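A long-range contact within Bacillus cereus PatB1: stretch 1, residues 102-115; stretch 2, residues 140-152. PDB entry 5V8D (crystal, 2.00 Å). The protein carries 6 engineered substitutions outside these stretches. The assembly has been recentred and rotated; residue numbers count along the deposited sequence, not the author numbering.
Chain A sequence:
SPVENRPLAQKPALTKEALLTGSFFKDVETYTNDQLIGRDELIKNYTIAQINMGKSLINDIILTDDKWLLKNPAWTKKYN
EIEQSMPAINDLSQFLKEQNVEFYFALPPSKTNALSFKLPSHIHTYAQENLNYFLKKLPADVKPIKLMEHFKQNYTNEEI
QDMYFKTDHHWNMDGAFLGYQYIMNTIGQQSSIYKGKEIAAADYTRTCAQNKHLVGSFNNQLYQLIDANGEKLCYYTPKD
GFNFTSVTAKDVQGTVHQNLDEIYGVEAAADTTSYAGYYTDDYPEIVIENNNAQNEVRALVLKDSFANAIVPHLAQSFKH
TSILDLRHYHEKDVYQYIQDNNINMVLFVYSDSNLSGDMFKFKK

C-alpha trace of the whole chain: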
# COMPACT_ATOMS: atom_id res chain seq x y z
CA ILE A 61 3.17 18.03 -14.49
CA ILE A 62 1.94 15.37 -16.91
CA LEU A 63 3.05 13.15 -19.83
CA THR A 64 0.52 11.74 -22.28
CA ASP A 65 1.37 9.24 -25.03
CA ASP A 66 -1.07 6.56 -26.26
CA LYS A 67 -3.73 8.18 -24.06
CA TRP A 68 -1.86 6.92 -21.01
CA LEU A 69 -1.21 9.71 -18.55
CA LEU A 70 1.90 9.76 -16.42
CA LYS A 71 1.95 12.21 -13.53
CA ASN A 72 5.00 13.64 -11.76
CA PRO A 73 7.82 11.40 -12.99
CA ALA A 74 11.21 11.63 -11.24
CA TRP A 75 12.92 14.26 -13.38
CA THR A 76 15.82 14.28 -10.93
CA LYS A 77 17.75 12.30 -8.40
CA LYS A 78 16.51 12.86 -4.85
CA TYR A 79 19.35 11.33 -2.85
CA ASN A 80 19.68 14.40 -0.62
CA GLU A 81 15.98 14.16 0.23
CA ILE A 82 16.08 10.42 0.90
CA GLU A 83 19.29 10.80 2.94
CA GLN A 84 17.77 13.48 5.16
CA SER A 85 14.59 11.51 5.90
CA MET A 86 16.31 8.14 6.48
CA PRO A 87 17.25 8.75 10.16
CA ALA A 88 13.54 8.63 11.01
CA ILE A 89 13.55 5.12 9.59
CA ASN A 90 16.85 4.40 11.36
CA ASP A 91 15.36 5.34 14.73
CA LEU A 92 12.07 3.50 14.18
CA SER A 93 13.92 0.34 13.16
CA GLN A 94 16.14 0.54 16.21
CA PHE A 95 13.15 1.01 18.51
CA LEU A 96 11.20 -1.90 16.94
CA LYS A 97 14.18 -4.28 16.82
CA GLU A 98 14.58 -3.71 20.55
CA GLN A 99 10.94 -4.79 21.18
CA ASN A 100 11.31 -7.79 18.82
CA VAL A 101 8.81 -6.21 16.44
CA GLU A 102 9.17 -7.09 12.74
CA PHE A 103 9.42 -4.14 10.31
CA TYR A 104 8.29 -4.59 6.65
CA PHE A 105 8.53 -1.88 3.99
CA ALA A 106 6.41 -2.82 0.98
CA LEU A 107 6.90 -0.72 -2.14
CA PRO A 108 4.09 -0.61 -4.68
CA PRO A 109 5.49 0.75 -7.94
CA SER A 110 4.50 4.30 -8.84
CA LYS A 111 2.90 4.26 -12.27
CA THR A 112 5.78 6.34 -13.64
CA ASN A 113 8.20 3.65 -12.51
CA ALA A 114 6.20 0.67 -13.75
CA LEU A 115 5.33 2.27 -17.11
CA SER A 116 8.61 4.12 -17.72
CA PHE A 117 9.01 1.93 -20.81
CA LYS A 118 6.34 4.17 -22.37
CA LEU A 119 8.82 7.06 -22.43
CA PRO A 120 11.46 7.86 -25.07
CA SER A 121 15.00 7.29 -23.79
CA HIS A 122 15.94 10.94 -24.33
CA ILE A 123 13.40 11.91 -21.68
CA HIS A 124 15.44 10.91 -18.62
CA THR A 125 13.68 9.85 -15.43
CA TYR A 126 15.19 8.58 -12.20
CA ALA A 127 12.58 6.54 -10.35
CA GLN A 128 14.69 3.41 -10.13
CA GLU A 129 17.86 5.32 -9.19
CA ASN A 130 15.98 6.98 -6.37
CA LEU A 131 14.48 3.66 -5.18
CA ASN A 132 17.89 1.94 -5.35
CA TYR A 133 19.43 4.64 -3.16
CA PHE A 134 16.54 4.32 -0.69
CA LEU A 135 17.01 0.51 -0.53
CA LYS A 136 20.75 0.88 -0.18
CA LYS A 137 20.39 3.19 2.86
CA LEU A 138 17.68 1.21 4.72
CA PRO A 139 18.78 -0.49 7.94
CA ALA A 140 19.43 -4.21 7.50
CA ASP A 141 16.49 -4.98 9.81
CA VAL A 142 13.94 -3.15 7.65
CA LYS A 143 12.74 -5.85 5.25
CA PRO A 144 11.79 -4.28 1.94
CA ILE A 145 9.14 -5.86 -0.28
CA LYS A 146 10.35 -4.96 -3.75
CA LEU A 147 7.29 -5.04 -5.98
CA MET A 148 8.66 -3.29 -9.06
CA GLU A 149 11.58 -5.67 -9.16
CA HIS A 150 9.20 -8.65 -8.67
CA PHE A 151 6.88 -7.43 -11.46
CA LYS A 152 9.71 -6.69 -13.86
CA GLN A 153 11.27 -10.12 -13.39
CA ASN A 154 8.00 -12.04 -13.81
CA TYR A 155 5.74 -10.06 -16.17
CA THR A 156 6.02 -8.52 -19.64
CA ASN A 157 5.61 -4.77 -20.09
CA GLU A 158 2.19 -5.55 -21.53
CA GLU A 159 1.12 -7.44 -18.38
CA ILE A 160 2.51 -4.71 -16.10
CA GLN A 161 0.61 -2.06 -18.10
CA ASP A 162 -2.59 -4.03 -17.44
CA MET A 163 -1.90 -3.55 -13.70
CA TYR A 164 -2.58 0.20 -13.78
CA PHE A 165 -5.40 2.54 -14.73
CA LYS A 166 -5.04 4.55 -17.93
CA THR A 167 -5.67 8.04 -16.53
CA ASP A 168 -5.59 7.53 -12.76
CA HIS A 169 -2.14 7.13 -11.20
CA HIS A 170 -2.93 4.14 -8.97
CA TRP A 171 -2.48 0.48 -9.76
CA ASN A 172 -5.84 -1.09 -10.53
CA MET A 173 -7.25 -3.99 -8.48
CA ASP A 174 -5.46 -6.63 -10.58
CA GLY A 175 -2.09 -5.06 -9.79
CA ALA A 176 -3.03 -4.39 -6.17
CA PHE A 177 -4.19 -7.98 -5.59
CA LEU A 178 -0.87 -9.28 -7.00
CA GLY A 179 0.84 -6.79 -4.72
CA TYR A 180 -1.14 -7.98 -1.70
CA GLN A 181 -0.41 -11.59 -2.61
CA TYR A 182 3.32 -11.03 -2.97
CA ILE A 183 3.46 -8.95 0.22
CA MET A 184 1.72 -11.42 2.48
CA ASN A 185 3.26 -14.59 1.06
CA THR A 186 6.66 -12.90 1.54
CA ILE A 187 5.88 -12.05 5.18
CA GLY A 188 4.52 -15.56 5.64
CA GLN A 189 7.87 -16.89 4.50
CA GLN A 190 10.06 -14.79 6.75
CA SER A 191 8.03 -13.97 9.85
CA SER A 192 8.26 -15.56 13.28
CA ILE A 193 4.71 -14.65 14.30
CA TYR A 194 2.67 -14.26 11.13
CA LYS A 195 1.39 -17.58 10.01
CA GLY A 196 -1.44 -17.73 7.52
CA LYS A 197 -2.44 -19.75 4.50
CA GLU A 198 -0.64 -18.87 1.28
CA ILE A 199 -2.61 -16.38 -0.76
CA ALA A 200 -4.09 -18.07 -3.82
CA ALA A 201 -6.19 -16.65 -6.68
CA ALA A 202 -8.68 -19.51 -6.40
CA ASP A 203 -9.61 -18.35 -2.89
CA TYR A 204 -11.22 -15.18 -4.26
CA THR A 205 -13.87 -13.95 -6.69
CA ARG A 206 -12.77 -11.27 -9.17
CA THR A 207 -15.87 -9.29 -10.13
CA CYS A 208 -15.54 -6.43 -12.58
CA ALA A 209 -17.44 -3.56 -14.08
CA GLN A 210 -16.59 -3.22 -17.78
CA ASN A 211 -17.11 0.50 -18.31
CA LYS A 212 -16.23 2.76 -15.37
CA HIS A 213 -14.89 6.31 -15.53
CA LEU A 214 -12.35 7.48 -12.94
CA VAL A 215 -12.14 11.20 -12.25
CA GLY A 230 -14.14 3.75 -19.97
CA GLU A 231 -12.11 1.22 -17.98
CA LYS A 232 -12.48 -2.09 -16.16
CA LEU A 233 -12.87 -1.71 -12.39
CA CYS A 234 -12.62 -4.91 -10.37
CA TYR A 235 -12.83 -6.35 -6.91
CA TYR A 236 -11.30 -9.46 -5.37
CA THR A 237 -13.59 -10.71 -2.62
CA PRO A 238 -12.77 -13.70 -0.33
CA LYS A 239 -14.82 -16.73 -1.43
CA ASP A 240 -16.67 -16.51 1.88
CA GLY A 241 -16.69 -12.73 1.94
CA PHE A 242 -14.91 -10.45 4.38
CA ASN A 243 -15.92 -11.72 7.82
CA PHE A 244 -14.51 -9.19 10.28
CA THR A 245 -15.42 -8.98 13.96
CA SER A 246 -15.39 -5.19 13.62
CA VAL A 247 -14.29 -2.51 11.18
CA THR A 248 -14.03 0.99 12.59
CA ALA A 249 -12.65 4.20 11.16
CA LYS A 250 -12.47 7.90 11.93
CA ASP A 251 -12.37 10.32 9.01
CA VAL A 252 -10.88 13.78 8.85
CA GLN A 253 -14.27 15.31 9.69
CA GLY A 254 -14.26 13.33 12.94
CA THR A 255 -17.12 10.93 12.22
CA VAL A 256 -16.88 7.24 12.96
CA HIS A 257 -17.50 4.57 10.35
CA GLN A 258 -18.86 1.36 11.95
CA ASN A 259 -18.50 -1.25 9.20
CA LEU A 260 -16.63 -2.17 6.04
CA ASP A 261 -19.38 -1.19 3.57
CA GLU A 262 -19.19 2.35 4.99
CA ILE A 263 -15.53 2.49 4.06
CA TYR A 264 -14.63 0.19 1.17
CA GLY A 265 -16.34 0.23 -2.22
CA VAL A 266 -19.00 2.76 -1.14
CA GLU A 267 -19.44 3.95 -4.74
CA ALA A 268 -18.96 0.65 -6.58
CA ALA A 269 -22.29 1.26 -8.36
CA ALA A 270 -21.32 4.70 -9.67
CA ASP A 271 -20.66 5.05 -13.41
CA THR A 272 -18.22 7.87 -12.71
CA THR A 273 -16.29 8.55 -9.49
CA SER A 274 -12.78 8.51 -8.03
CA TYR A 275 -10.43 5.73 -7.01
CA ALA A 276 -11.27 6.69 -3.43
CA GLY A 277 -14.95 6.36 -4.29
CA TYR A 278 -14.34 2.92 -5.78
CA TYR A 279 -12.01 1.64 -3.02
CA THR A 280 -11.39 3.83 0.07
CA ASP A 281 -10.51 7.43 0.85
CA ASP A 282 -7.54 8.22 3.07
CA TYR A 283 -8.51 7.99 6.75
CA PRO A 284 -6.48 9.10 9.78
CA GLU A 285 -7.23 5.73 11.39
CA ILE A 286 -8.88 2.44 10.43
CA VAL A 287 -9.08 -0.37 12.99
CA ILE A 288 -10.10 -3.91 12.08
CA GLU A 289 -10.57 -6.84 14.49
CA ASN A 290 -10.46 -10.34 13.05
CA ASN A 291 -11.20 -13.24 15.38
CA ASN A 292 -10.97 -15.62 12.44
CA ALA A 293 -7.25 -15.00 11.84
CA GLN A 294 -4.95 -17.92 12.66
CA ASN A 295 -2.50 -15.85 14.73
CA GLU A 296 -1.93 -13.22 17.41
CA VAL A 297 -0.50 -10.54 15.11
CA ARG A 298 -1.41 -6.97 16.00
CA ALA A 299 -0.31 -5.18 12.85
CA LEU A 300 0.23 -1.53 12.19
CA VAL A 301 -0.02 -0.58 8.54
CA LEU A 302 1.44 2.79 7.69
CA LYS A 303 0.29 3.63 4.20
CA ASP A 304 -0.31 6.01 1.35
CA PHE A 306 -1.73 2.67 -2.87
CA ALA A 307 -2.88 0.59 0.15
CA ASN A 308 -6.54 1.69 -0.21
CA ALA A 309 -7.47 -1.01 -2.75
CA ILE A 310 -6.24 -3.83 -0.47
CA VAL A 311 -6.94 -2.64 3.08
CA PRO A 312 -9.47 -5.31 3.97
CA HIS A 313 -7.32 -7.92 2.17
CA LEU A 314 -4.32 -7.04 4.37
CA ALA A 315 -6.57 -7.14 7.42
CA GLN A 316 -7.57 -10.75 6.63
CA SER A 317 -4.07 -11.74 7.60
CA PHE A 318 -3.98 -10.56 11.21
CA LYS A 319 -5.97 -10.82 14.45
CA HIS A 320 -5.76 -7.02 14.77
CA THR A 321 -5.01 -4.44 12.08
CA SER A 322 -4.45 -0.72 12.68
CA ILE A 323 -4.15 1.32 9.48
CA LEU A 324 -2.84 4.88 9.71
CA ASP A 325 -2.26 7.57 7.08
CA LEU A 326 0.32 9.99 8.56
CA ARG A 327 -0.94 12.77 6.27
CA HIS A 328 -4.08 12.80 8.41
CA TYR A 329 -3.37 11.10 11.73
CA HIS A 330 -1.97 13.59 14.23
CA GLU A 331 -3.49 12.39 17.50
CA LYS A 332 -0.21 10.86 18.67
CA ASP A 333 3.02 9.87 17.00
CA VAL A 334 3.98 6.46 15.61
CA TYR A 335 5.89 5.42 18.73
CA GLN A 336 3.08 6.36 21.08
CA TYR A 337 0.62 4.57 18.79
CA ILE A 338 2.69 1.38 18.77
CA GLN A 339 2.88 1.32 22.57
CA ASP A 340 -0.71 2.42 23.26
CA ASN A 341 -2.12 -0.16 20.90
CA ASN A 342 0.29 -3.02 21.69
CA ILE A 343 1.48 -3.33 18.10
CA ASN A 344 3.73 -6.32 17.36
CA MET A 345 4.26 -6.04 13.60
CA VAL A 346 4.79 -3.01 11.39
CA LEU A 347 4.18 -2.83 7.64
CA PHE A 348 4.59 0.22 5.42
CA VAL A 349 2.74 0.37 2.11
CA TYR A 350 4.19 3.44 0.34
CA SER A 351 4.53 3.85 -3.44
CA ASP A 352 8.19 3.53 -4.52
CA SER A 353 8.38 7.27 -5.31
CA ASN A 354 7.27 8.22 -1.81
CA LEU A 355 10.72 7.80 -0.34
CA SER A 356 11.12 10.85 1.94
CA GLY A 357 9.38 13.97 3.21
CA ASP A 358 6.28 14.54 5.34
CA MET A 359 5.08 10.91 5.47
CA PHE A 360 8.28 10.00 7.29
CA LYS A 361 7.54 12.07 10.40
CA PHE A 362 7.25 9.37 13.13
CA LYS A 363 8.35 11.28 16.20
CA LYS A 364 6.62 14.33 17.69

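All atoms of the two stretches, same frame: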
# COMPACT_ATOMS: atom_id res chain seq x y z
N GLU A 102 8.77 -7.03 14.14
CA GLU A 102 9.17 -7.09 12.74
C GLU A 102 8.74 -5.83 11.98
O GLU A 102 7.67 -5.26 12.23
CB GLU A 102 8.60 -8.35 12.07
CG GLU A 102 9.27 -9.67 12.54
CD GLU A 102 8.48 -10.92 12.12
OE1 GLU A 102 7.64 -10.82 11.20
OE2 GLU A 102 8.67 -11.99 12.73
N PHE A 103 9.58 -5.41 11.04
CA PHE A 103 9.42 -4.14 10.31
C PHE A 103 9.50 -4.42 8.80
O PHE A 103 10.60 -4.68 8.28
CB PHE A 103 10.51 -3.16 10.76
CG PHE A 103 10.40 -1.75 10.19
CD1 PHE A 103 9.54 -1.43 9.15
CD2 PHE A 103 11.20 -0.74 10.72
CE1 PHE A 103 9.48 -0.15 8.65
CE2 PHE A 103 11.14 0.55 10.23
CZ PHE A 103 10.28 0.86 9.20
N TYR A 104 8.36 -4.38 8.12
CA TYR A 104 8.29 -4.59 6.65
C TYR A 104 8.03 -3.29 5.89
O TYR A 104 7.22 -2.44 6.32
CB TYR A 104 7.22 -5.64 6.28
CG TYR A 104 7.50 -6.98 6.93
CD1 TYR A 104 8.44 -7.83 6.39
CD2 TYR A 104 6.87 -7.35 8.12
CE1 TYR A 104 8.74 -9.03 6.99
CE2 TYR A 104 7.16 -8.56 8.72
CZ TYR A 104 8.10 -9.39 8.15
OH TYR A 104 8.40 -10.60 8.72
N PHE A 105 8.74 -3.09 4.78
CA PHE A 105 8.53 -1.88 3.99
C PHE A 105 8.19 -2.32 2.57
O PHE A 105 9.08 -2.59 1.77
CB PHE A 105 9.75 -0.93 3.99
CG PHE A 105 9.39 0.53 3.72
CD1 PHE A 105 8.99 0.95 2.46
CD2 PHE A 105 9.43 1.47 4.75
CE1 PHE A 105 8.63 2.28 2.23
CE2 PHE A 105 9.09 2.80 4.52
CZ PHE A 105 8.68 3.21 3.26
N ALA A 106 6.90 -2.42 2.29
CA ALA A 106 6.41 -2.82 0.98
C ALA A 106 6.36 -1.61 0.04
O ALA A 106 5.94 -0.52 0.43
CB ALA A 106 5.04 -3.47 1.10
N LEU A 107 6.76 -1.82 -1.20
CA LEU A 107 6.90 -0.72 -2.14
C LEU A 107 6.14 -0.96 -3.43
O LEU A 107 6.69 -1.48 -4.39
CB LEU A 107 8.38 -0.49 -2.44
CG LEU A 107 9.10 0.03 -1.18
CD1 LEU A 107 10.47 -0.56 -1.03
CD2 LEU A 107 9.16 1.55 -1.23
N PRO A 108 4.84 -0.62 -3.43
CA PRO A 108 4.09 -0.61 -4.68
C PRO A 108 4.75 0.33 -5.67
O PRO A 108 5.14 1.44 -5.30
CB PRO A 108 2.72 -0.10 -4.27
CG PRO A 108 2.61 -0.43 -2.85
CD PRO A 108 3.98 -0.36 -2.27
N PRO A 109 4.87 -0.10 -6.92
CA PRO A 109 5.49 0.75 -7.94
C PRO A 109 4.59 1.93 -8.32
O PRO A 109 3.42 1.73 -8.67
CB PRO A 109 5.68 -0.21 -9.14
CG PRO A 109 5.49 -1.60 -8.57
CD PRO A 109 4.52 -1.43 -7.43
N SER A 110 5.14 3.14 -8.24
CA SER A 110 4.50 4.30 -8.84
C SER A 110 4.32 4.01 -10.33
O SER A 110 5.11 3.29 -10.92
CB SER A 110 5.31 5.58 -8.63
OG SER A 110 6.60 5.46 -9.20
N LYS A 111 3.24 4.53 -10.89
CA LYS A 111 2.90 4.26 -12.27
C LYS A 111 4.03 4.74 -13.19
O LYS A 111 4.29 4.15 -14.24
CB LYS A 111 1.57 4.93 -12.60
CG LYS A 111 1.01 4.68 -14.01
CD LYS A 111 -0.29 5.47 -14.12
CE LYS A 111 -1.01 5.31 -15.42
NZ LYS A 111 -2.17 6.27 -15.46
N THR A 112 4.72 5.81 -12.79
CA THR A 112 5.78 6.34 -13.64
C THR A 112 7.03 5.48 -13.58
O THR A 112 7.87 5.54 -14.48
CB THR A 112 6.13 7.79 -13.28
OG1 THR A 112 6.16 7.93 -11.85
CG2 THR A 112 5.09 8.71 -13.86
N ASN A 113 7.14 4.66 -12.54
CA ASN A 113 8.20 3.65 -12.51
C ASN A 113 7.81 2.45 -13.36
O ASN A 113 8.51 2.09 -14.30
CB ASN A 113 8.50 3.23 -11.07
CG ASN A 113 9.82 2.47 -10.93
OD1 ASN A 113 10.65 2.44 -11.84
ND2 ASN A 113 10.01 1.85 -9.78
N ALA A 114 6.66 1.85 -13.04
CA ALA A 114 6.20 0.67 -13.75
C ALA A 114 6.04 0.88 -15.27
O ALA A 114 6.32 -0.03 -16.06
CB ALA A 114 4.88 0.19 -13.15
N LEU A 115 5.60 2.06 -15.69
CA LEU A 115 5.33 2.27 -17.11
C LEU A 115 6.37 3.16 -17.77
O LEU A 115 6.10 3.76 -18.82
CB LEU A 115 3.94 2.87 -17.30
CG LEU A 115 2.80 2.13 -16.58
CD1 LEU A 115 1.47 2.78 -16.94
CD2 LEU A 115 2.80 0.66 -16.95
N ALA A 140 19.51 -2.79 7.82
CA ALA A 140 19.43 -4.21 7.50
C ALA A 140 18.16 -4.86 8.04
O ALA A 140 17.65 -5.79 7.44
CB ALA A 140 20.67 -4.94 8.05
N ASP A 141 17.64 -4.35 9.16
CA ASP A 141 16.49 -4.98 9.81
C ASP A 141 15.13 -4.43 9.34
O ASP A 141 14.08 -4.80 9.88
CB ASP A 141 16.63 -4.85 11.32
CG ASP A 141 17.73 -5.75 11.87
OD1 ASP A 141 17.53 -6.98 11.89
OD2 ASP A 141 18.79 -5.24 12.26
N VAL A 142 15.16 -3.57 8.34
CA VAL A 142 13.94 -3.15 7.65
C VAL A 142 13.84 -4.02 6.41
O VAL A 142 14.70 -3.94 5.52
CB VAL A 142 13.99 -1.64 7.31
CG1 VAL A 142 12.73 -1.17 6.54
CG2 VAL A 142 14.11 -0.86 8.58
N LYS A 143 12.84 -4.90 6.36
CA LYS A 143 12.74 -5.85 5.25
C LYS A 143 11.90 -5.27 4.13
O LYS A 143 10.67 -5.18 4.25
CB LYS A 143 12.14 -7.17 5.73
CG LYS A 143 12.83 -7.72 6.94
CD LYS A 143 14.31 -7.98 6.65
CE LYS A 143 15.15 -7.65 7.87
NZ LYS A 143 14.74 -8.48 9.07
N PRO A 144 12.55 -4.90 3.02
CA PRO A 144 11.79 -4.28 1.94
C PRO A 144 11.04 -5.31 1.11
O PRO A 144 11.56 -6.41 0.92
CB PRO A 144 12.88 -3.59 1.11
CG PRO A 144 14.08 -4.46 1.31
CD PRO A 144 13.97 -5.07 2.68
N ILE A 145 9.86 -4.96 0.62
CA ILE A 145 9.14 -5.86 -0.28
C ILE A 145 9.15 -5.19 -1.65
O ILE A 145 8.49 -4.17 -1.86
CB ILE A 145 7.72 -6.16 0.23
CG1 ILE A 145 7.81 -6.65 1.68
CG2 ILE A 145 7.03 -7.22 -0.64
CD1 ILE A 145 6.63 -7.48 2.15
N LYS A 146 9.96 -5.72 -2.55
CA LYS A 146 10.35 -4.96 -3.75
C LYS A 146 9.45 -5.27 -4.94
O LYS A 146 9.78 -6.12 -5.77
CB LYS A 146 11.82 -5.26 -4.14
CG LYS A 146 12.88 -4.70 -3.16
CD LYS A 146 14.32 -5.13 -3.59
CE LYS A 146 15.33 -4.79 -2.49
NZ LYS A 146 16.74 -5.33 -2.66
N LEU A 147 8.31 -4.59 -5.05
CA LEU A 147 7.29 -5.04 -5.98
C LEU A 147 7.65 -4.75 -7.44
O LEU A 147 7.37 -5.56 -8.32
CB LEU A 147 5.94 -4.42 -5.62
CG LEU A 147 5.14 -5.15 -4.53
CD1 LEU A 147 3.97 -4.30 -4.03
CD2 LEU A 147 4.62 -6.48 -5.07
N MET A 148 8.27 -3.60 -7.70
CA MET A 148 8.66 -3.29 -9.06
C MET A 148 9.62 -4.33 -9.60
O MET A 148 9.47 -4.82 -10.72
CB MET A 148 9.29 -1.92 -9.15
CG MET A 148 9.75 -1.59 -10.57
SD MET A 148 8.40 -1.11 -11.65
CE MET A 148 8.00 -2.62 -12.53
N GLU A 149 10.61 -4.65 -8.79
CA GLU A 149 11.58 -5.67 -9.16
C GLU A 149 10.89 -7.04 -9.37
O GLU A 149 11.18 -7.74 -10.33
CB GLU A 149 12.66 -5.74 -8.09
CG GLU A 149 13.88 -6.57 -8.45
CD GLU A 149 14.90 -6.57 -7.32
OE1 GLU A 149 15.41 -5.49 -6.97
OE2 GLU A 149 15.17 -7.64 -6.76
N HIS A 150 9.95 -7.39 -8.50
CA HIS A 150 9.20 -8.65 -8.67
C HIS A 150 8.41 -8.62 -9.98
O HIS A 150 8.48 -9.57 -10.79
CB HIS A 150 8.25 -8.90 -7.47
CG HIS A 150 7.22 -9.96 -7.72
ND1 HIS A 150 7.53 -11.30 -7.80
CD2 HIS A 150 5.88 -9.88 -7.88
CE1 HIS A 150 6.43 -12.00 -8.02
NE2 HIS A 150 5.41 -11.16 -8.06
N PHE A 151 7.66 -7.54 -10.22
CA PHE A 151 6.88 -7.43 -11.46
C PHE A 151 7.73 -7.50 -12.72
O PHE A 151 7.38 -8.20 -13.70
CB PHE A 151 6.06 -6.13 -11.47
CG PHE A 151 4.95 -6.11 -10.47
CD1 PHE A 151 4.41 -7.29 -10.00
CD2 PHE A 151 4.45 -4.93 -10.00
CE1 PHE A 151 3.37 -7.27 -9.08
CE2 PHE A 151 3.41 -4.91 -9.07
CZ PHE A 151 2.88 -6.09 -8.63
N LYS A 152 8.83 -6.75 -12.71
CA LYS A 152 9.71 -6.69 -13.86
C LYS A 152 10.30 -8.05 -14.20
O LYS A 152 10.40 -8.43 -15.37
CB LYS A 152 10.84 -5.68 -13.62
O HOH W 1 12.07 -6.53 10.94
O HOH W 2 8.88 -1.23 -6.09

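The two stretches are joined first by backbone. Residues around 103-107 and 143-146 run side by side as parallel strands, their axes 21° apart and 4.4 Å at closest approach. Four hydrogen bonds link them. Lys143 N donates to Phe103 O (3.0 Å). Phe105 N donates to Lys143 O (2.9 Å). Ile145 N donates to Phe105 O (2.7 Å), and Leu107 N donates to Ile145 O (3.0 Å). Lys143, Phe105 and Ile145 each use both N and O in this ladder. Pro144 has no amide hydrogen to give, but its place in the register demands none from it. Instead Pro144 CA lies 3.2 Å from Phe105 O in a CA-H...O contact. Tyr104 CA makes a similar contact with Lys143 O, at 3.4 Å.

Water extends the pairing at each end of the ladder. Water 1 accepts from Phe103 N (2.7 Å) and donates to Asp141 O (2.9 Å). Water 2 accepts from Met148 N (2.9 Å) and donates to Leu107 O (2.8 Å). Leu107 O and Met148 N are 4.2 Å apart, so the water serves both where they do not bond directly.

Side chains fill the space on the two faces of the sheet. Tyr104, Ala106, Lys143 and Ile145 share one face. Ala106 CB packs against Ile145 CB at 3.9 Å. Tyr104 CD1 lies 3.8 Å from Lys143 CB, while the lysine's end leads away from the contact. The tyrosine hydroxyl is satisfied within its own stretch: Tyr104 OH donates to Glu102 OE1 (2.6 Å). Phe105, Leu107 and Pro144 lie on the other face. Next to the paired strands, Val142 CG2 sits over one face of the Phe103 ring, 4.0 Å from its centroid, and Val142 CG1 reaches Phe105 CB (3.9 Å).

Beyond the strands, the direct contacts are mostly apolar. Pro109 CD meets Leu147 CB (3.8 Å), Pro109 CG meets Phe151 CD2 (3.8 Å), and Pro109 CB meets Met148 SD (3.8 Å). The compact proline ring thus touches three residues of the second helix. Met148 is well buried here, and its SD also lies 3.5 Å from Ala114 CA. Asn113 ND2 approaches Met148 CG at 3.5 Å, a packing contact; ND2 itself is hydrogen-bonded elsewhere in the structure. Ser110 caps the short helix through a weak bond from Asn113 N to Ser110 OG (3.5 Å). Asn113 N also donates to Ser110 O (2.9 Å). The contact buries 763 Å² between the stretches, both sides summed.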